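Long-range contact in TcpB (Brucella melitensis, PDB 4LQC), which is a bacterial protein built around a TIR domain, a small flavodoxin-like fold of a parallel sheet wrapped by helices: residues B[57-69]-B[93-106]. The protein carries 2 engineered substitutions. Residues are numbered along the deposited sequence; the frame is centred on the assembly and turned at random.
Sequences LANSKFGIVVLSE and TRILPIWHKVSYDE
R94 lies across L57 and turns the edge of its guanidinium group to the carbonyls of S60 and K61, where the chain turns a corner into the strand. The chain of R94 bends at chi3 (64°), which brings the head round so that NE meets K61 O almost straight, at 3.0 Å and 173°, with the acceptor in the guanidinium plane. NH2 reaches S60 O at 2.6 Å, also in that plane; L57 CD2 covers one face of the group. Arginine suits a place where backbone carbonyls converge, since its flat head offers N-H groups in more than one direction. Beyond it strands 62-68 and 95-100 run parallel as neighbours inside the five-stranded parallel sheet of the TIR domain. The ladder begins with G63 N to R94 O, and L96 N then returns to G63 O. P97 has no N-H, but on this side none is needed, because V65 bonds to L96 O and I98 N. On one face, covered by helix 18-31, I64 CG2 presses on I98 CD1 at a tight 3.5 Å; L29 touches I64 and L25 touches I98. On the other, L67 lies alongside P97, CD1 3.7 Å from CB, and the same methyl meets the indole of W99 obliquely, 3.9 Å from NE1. Farther on, the carboxylate planes of E69 and E106 are turned 79° to each other; K101 of the second subunit forms a salt bridge with E106.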
loop_
_atom_site.group_PDB
_atom_site.type_symbol
_atom_site.label_atom_id
_atom_site.label_comp_id
_atom_site.label_asym_id
_atom_site.label_seq_id
_atom_site.Cartn_x
_atom_site.Cartn_y
_atom_site.Cartn_z
ATOM N N LEU B 57 -15.534 -20.286 4.857
ATOM C CA LEU B 57 -16.905 -19.809 4.670
ATOM C C LEU B 57 -17.932 -20.799 5.222
ATOM O O LEU B 57 -19.076 -20.429 5.520
ATOM C CB LEU B 57 -17.184 -19.563 3.186
ATOM C CG LEU B 57 -16.533 -18.348 2.518
ATOM C CD1 LEU B 57 -16.916 -18.300 1.039
ATOM C CD2 LEU B 57 -16.969 -17.076 3.218
ATOM N N ALA B 58 -17.517 -22.058 5.350
ATOM C CA ALA B 58 -18.394 -23.107 5.857
ATOM C C ALA B 58 -18.471 -23.038 7.373
ATOM O O ALA B 58 -19.256 -23.751 7.995
ATOM C CB ALA B 58 -17.912 -24.477 5.402
ATOM N N ASN B 59 -17.656 -22.168 7.965
ATOM C CA ASN B 59 -17.644 -21.984 9.409
ATOM C C ASN B 59 -17.763 -20.536 9.849
ATOM O O ASN B 59 -17.793 -20.268 11.045
ATOM C CB ASN B 59 -16.370 -22.579 10.004
ATOM C CG ASN B 59 -16.258 -24.061 9.757
ATOM O OD1 ASN B 59 -17.223 -24.811 9.948
ATOM N ND2 ASN B 59 -15.078 -24.501 9.317
ATOM N N SER B 60 -17.830 -19.607 8.902
ATOM C CA SER B 60 -17.860 -18.189 9.246
ATOM C C SER B 60 -18.820 -17.397 8.365
ATOM O O SER B 60 -19.122 -17.810 7.242
ATOM C CB SER B 60 -16.456 -17.578 9.143
ATOM O OG SER B 60 -15.470 -18.418 9.732
ATOM N N LYS B 61 -19.296 -16.254 8.864
ATOM C CA LYS B 61 -20.159 -15.396 8.055
ATOM C C LYS B 61 -19.358 -14.792 6.915
ATOM O O LYS B 61 -19.792 -14.830 5.765
ATOM C CB LYS B 61 -20.824 -14.282 8.884
ATOM C CG LYS B 61 -21.877 -14.772 9.876
ATOM C CD LYS B 61 -22.574 -13.607 10.586
ATOM C CE LYS B 61 -22.688 -13.832 12.096
ATOM N NZ LYS B 61 -23.312 -15.151 12.457
ATOM N N PHE B 62 -18.178 -14.263 7.232
ATOM C CA PHE B 62 -17.371 -13.552 6.247
ATOM C C PHE B 62 -15.928 -14.036 6.132
ATOM O O PHE B 62 -15.388 -14.633 7.048
ATOM C CB PHE B 62 -17.390 -12.056 6.542
ATOM C CG PHE B 62 -18.708 -11.409 6.247
ATOM C CD1 PHE B 62 -19.057 -11.090 4.942
ATOM C CD2 PHE B 62 -19.606 -11.136 7.267
ATOM C CE1 PHE B 62 -20.272 -10.489 4.669
ATOM C CE2 PHE B 62 -20.822 -10.546 7.001
ATOM C CZ PHE B 62 -21.157 -10.216 5.707
ATOM N N GLY B 63 -15.318 -13.769 4.984
ATOM C CA GLY B 63 -13.922 -14.078 4.765
ATOM C C GLY B 63 -13.102 -12.821 4.515
ATOM O O GLY B 63 -13.447 -11.977 3.676
ATOM N N ILE B 64 -12.023 -12.688 5.277
ATOM C CA ILE B 64 -11.058 -11.626 5.069
ATOM C C ILE B 64 -9.840 -12.241 4.404
ATOM O O ILE B 64 -9.331 -13.274 4.839
ATOM C CB ILE B 64 -10.624 -10.982 6.403
ATOM C CG1 ILE B 64 -11.836 -10.417 7.156
ATOM C CG2 ILE B 64 -9.624 -9.869 6.156
ATOM C CD1 ILE B 64 -11.495 -9.889 8.541
ATOM N N VAL B 65 -9.385 -11.622 3.332
ATOM C CA VAL B 65 -8.157 -12.045 2.684
ATOM C C VAL B 65 -7.206 -10.854 2.685
ATOM O O VAL B 65 -7.499 -9.805 2.105
ATOM C CB VAL B 65 -8.407 -12.457 1.242
ATOM C CG1 VAL B 65 -7.171 -13.119 0.677
ATOM C CG2 VAL B 65 -9.596 -13.396 1.157
ATOM N N VAL B 66 -6.077 -11.015 3.357
ATOM C CA VAL B 66 -5.074 -9.973 3.411
ATOM C C VAL B 66 -4.238 -9.982 2.131
ATOM O O VAL B 66 -3.324 -10.797 1.984
ATOM C CB VAL B 66 -4.182 -10.182 4.632
ATOM C CG1 VAL B 66 -3.215 -9.008 4.806
ATOM C CG2 VAL B 66 -5.052 -10.341 5.848
ATOM N N LEU B 67 -4.566 -9.073 1.214
ATOM C CA LEU B 67 -3.885 -8.946 -0.067
ATOM C C LEU B 67 -2.576 -8.174 0.019
ATOM O O LEU B 67 -2.568 -6.956 -0.073
ATOM C CB LEU B 67 -4.791 -8.223 -1.050
ATOM C CG LEU B 67 -6.059 -8.966 -1.467
ATOM C CD1 LEU B 67 -6.689 -8.207 -2.643
ATOM C CD2 LEU B 67 -5.715 -10.389 -1.858
ATOM N N SER B 68 -1.468 -8.886 0.181
ATOM C CA SER B 68 -0.178 -8.248 0.329
ATOM C C SER B 68 0.793 -8.858 -0.641
ATOM O O SER B 68 0.476 -9.826 -1.317
ATOM C CB SER B 68 0.367 -8.450 1.739
ATOM O OG SER B 68 0.792 -9.793 1.931
ATOM N N GLU B 69 1.992 -8.291 -0.693
ATOM C CA GLU B 69 3.060 -8.813 -1.532
ATOM C C GLU B 69 3.315 -10.297 -1.230
ATOM O O GLU B 69 3.451 -11.117 -2.139
ATOM C CB GLU B 69 4.325 -7.981 -1.311
ATOM C CG GLU B 69 5.366 -8.133 -2.396
ATOM C CD GLU B 69 6.694 -7.512 -2.012
ATOM O OE1 GLU B 69 6.782 -6.928 -0.910
ATOM O OE2 GLU B 69 7.653 -7.607 -2.814
ATOM N N THR B 93 -21.320 -10.591 -1.644
ATOM C CA THR B 93 -20.017 -11.212 -1.397
ATOM C C THR B 93 -19.767 -11.521 0.083
ATOM O O THR B 93 -20.137 -10.754 0.981
ATOM C CB THR B 93 -18.891 -10.306 -1.931
ATOM O OG1 THR B 93 -18.942 -9.037 -1.270
ATOM C CG2 THR B 93 -19.139 -9.952 -3.390
ATOM N N ARG B 94 -19.142 -12.662 0.330
ATOM C CA ARG B 94 -18.749 -13.009 1.676
ATOM C C ARG B 94 -17.238 -12.889 1.806
ATOM O O ARG B 94 -16.684 -13.171 2.867
ATOM C CB ARG B 94 -19.223 -14.428 2.020
ATOM C CG ARG B 94 -20.741 -14.598 2.054
ATOM C CD ARG B 94 -21.139 -16.066 2.213
ATOM N NE ARG B 94 -20.692 -16.627 3.489
ATOM C CZ ARG B 94 -20.699 -17.921 3.801
ATOM N NH1 ARG B 94 -21.135 -18.818 2.931
ATOM N NH2 ARG B 94 -20.261 -18.322 4.989
ATOM N N ILE B 95 -16.572 -12.476 0.730
ATOM C CA ILE B 95 -15.121 -12.285 0.744
ATOM C C ILE B 95 -14.764 -10.791 0.763
ATOM O O ILE B 95 -15.167 -10.037 -0.118
ATOM C CB ILE B 95 -14.429 -12.991 -0.453
ATOM C CG1 ILE B 95 -14.745 -14.493 -0.459
ATOM C CG2 ILE B 95 -12.917 -12.818 -0.396
ATOM C CD1 ILE B 95 -13.988 -15.258 0.598
ATOM N N LEU B 96 -14.013 -10.374 1.782
ATOM C CA LEU B 96 -13.617 -8.974 1.946
ATOM C C LEU B 96 -12.108 -8.887 1.906
ATOM O O LEU B 96 -11.443 -9.141 2.907
ATOM C CB LEU B 96 -14.084 -8.438 3.302
ATOM C CG LEU B 96 -15.492 -8.867 3.701
ATOM C CD1 LEU B 96 -15.758 -8.547 5.161
ATOM C CD2 LEU B 96 -16.499 -8.181 2.799
ATOM N N PRO B 97 -11.559 -8.529 0.745
ATOM C CA PRO B 97 -10.121 -8.310 0.599
ATOM C C PRO B 97 -9.694 -7.106 1.401
ATOM O O PRO B 97 -10.460 -6.144 1.526
ATOM C CB PRO B 97 -9.978 -7.956 -0.885
ATOM C CG PRO B 97 -11.209 -8.516 -1.534
ATOM C CD PRO B 97 -12.278 -8.320 -0.521
ATOM N N ILE B 98 -8.479 -7.150 1.931
ATOM C CA ILE B 98 -7.853 -5.948 2.459
ATOM C C ILE B 98 -6.509 -5.787 1.790
ATOM O O ILE B 98 -5.668 -6.701 1.851
ATOM C CB ILE B 98 -7.629 -6.035 3.963
ATOM C CG1 ILE B 98 -8.973 -6.120 4.680
ATOM C CG2 ILE B 98 -6.878 -4.796 4.445
ATOM C CD1 ILE B 98 -8.831 -6.468 6.143
ATOM N N TRP B 99 -6.313 -4.639 1.141
ATOM C CA TRP B 99 -5.055 -4.341 0.463
ATOM C C TRP B 99 -4.057 -3.914 1.515
ATOM O O TRP B 99 -4.333 -3.005 2.304
ATOM C CB TRP B 99 -5.238 -3.205 -0.538
ATOM C CG TRP B 99 -6.063 -3.541 -1.757
ATOM C CD1 TRP B 99 -7.150 -4.378 -1.826
ATOM C CD2 TRP B 99 -5.843 -3.060 -3.092
ATOM N NE1 TRP B 99 -7.619 -4.432 -3.122
ATOM C CE2 TRP B 99 -6.833 -3.635 -3.915
ATOM C CE3 TRP B 99 -4.907 -2.196 -3.666
ATOM C CZ2 TRP B 99 -6.919 -3.362 -5.287
ATOM C CZ3 TRP B 99 -4.988 -1.931 -5.030
ATOM C CH2 TRP B 99 -5.984 -2.512 -5.824
ATOM N N HIS B 100 -2.894 -4.555 1.547
ATOM C CA HIS B 100 -1.878 -4.194 2.545
ATOM C C HIS B 100 -0.476 -4.080 1.938
ATOM O O HIS B 100 0.131 -5.070 1.532
ATOM C CB HIS B 100 -1.911 -5.188 3.713
ATOM C CG HIS B 100 -1.027 -4.821 4.863
ATOM N ND1 HIS B 100 -1.114 -3.609 5.519
ATOM C CD2 HIS B 100 -0.045 -5.516 5.487
ATOM C CE1 HIS B 100 -0.214 -3.568 6.486
ATOM N NE2 HIS B 100 0.444 -4.716 6.491
ATOM N N LYS B 101 0.023 -2.855 1.869
ATOM C CA LYS B 101 1.359 -2.589 1.342
ATOM C C LYS B 101 1.555 -3.115 -0.085
ATOM O O LYS B 101 2.638 -3.589 -0.445
ATOM C CB LYS B 101 2.436 -3.096 2.322
ATOM C CG LYS B 101 2.390 -2.349 3.677
ATOM C CD LYS B 101 3.143 -3.044 4.827
ATOM C CE LYS B 101 4.664 -3.016 4.641
ATOM N NZ LYS B 101 5.204 -1.648 4.383
ATOM N N VAL B 102 0.496 -3.035 -0.890
ATOM C CA VAL B 102 0.605 -3.289 -2.329
ATOM C C VAL B 102 0.235 -2.047 -3.119
ATOM O O VAL B 102 -0.446 -1.152 -2.617
ATOM C CB VAL B 102 -0.330 -4.415 -2.812
ATOM C CG1 VAL B 102 0.223 -5.769 -2.426
ATOM C CG2 VAL B 102 -1.722 -4.214 -2.255
ATOM N N SER B 103 0.675 -1.998 -4.366
ATOM C CA SER B 103 0.222 -0.959 -5.271
ATOM C C SER B 103 -0.906 -1.506 -6.163
ATOM O O SER B 103 -1.107 -2.731 -6.273
ATOM C CB SER B 103 1.379 -0.502 -6.137
ATOM O OG SER B 103 1.815 -1.577 -6.941
ATOM N N TYR B 104 -1.643 -0.597 -6.794
ATOM C CA TYR B 104 -2.646 -1.004 -7.756
ATOM C C TYR B 104 -2.029 -1.848 -8.873
ATOM O O TYR B 104 -2.574 -2.894 -9.250
ATOM C CB TYR B 104 -3.365 0.217 -8.325
ATOM C CG TYR B 104 -4.271 -0.111 -9.485
ATOM C CD1 TYR B 104 -3.768 -0.218 -10.786
ATOM C CD2 TYR B 104 -5.624 -0.317 -9.285
ATOM C CE1 TYR B 104 -4.591 -0.538 -11.841
ATOM C CE2 TYR B 104 -6.456 -0.635 -10.340
ATOM C CZ TYR B 104 -5.937 -0.737 -11.613
ATOM O OH TYR B 104 -6.770 -1.047 -12.660
ATOM N N ASP B 105 -0.903 -1.395 -9.418
ATOM C CA ASP B 105 -0.281 -2.099 -10.545
ATOM C C ASP B 105 0.125 -3.496 -10.130
ATOM O O ASP B 105 0.049 -4.447 -10.902
ATOM C CB ASP B 105 0.951 -1.342 -11.044
ATOM C CG ASP B 105 0.591 -0.089 -11.803
ATOM O OD1 ASP B 105 -0.128 -0.167 -12.813
ATOM O OD2 ASP B 105 1.013 0.986 -11.379
ATOM N N GLU B 106 0.557 -3.618 -8.890
ATOM C CA GLU B 106 1.054 -4.885 -8.398
ATOM C C GLU B 106 -0.101 -5.883 -8.311
ATOM O O GLU B 106 0.080 -7.079 -8.576
ATOM C CB GLU B 106 1.694 -4.665 -7.041
ATOM C CG GLU B 106 2.277 -5.871 -6.411
ATOM C CD GLU B 106 2.929 -5.539 -5.088
ATOM O OE1 GLU B 106 2.829 -4.371 -4.648
ATOM O OE2 GLU B 106 3.547 -6.448 -4.490
HETATM O O HOH W 1 -21.881 -21.436 4.264
HETATM O O HOH W 2 5.447 -5.027 1.068
HETATM O O HOH W 3 3.053 -6.544 1.260
#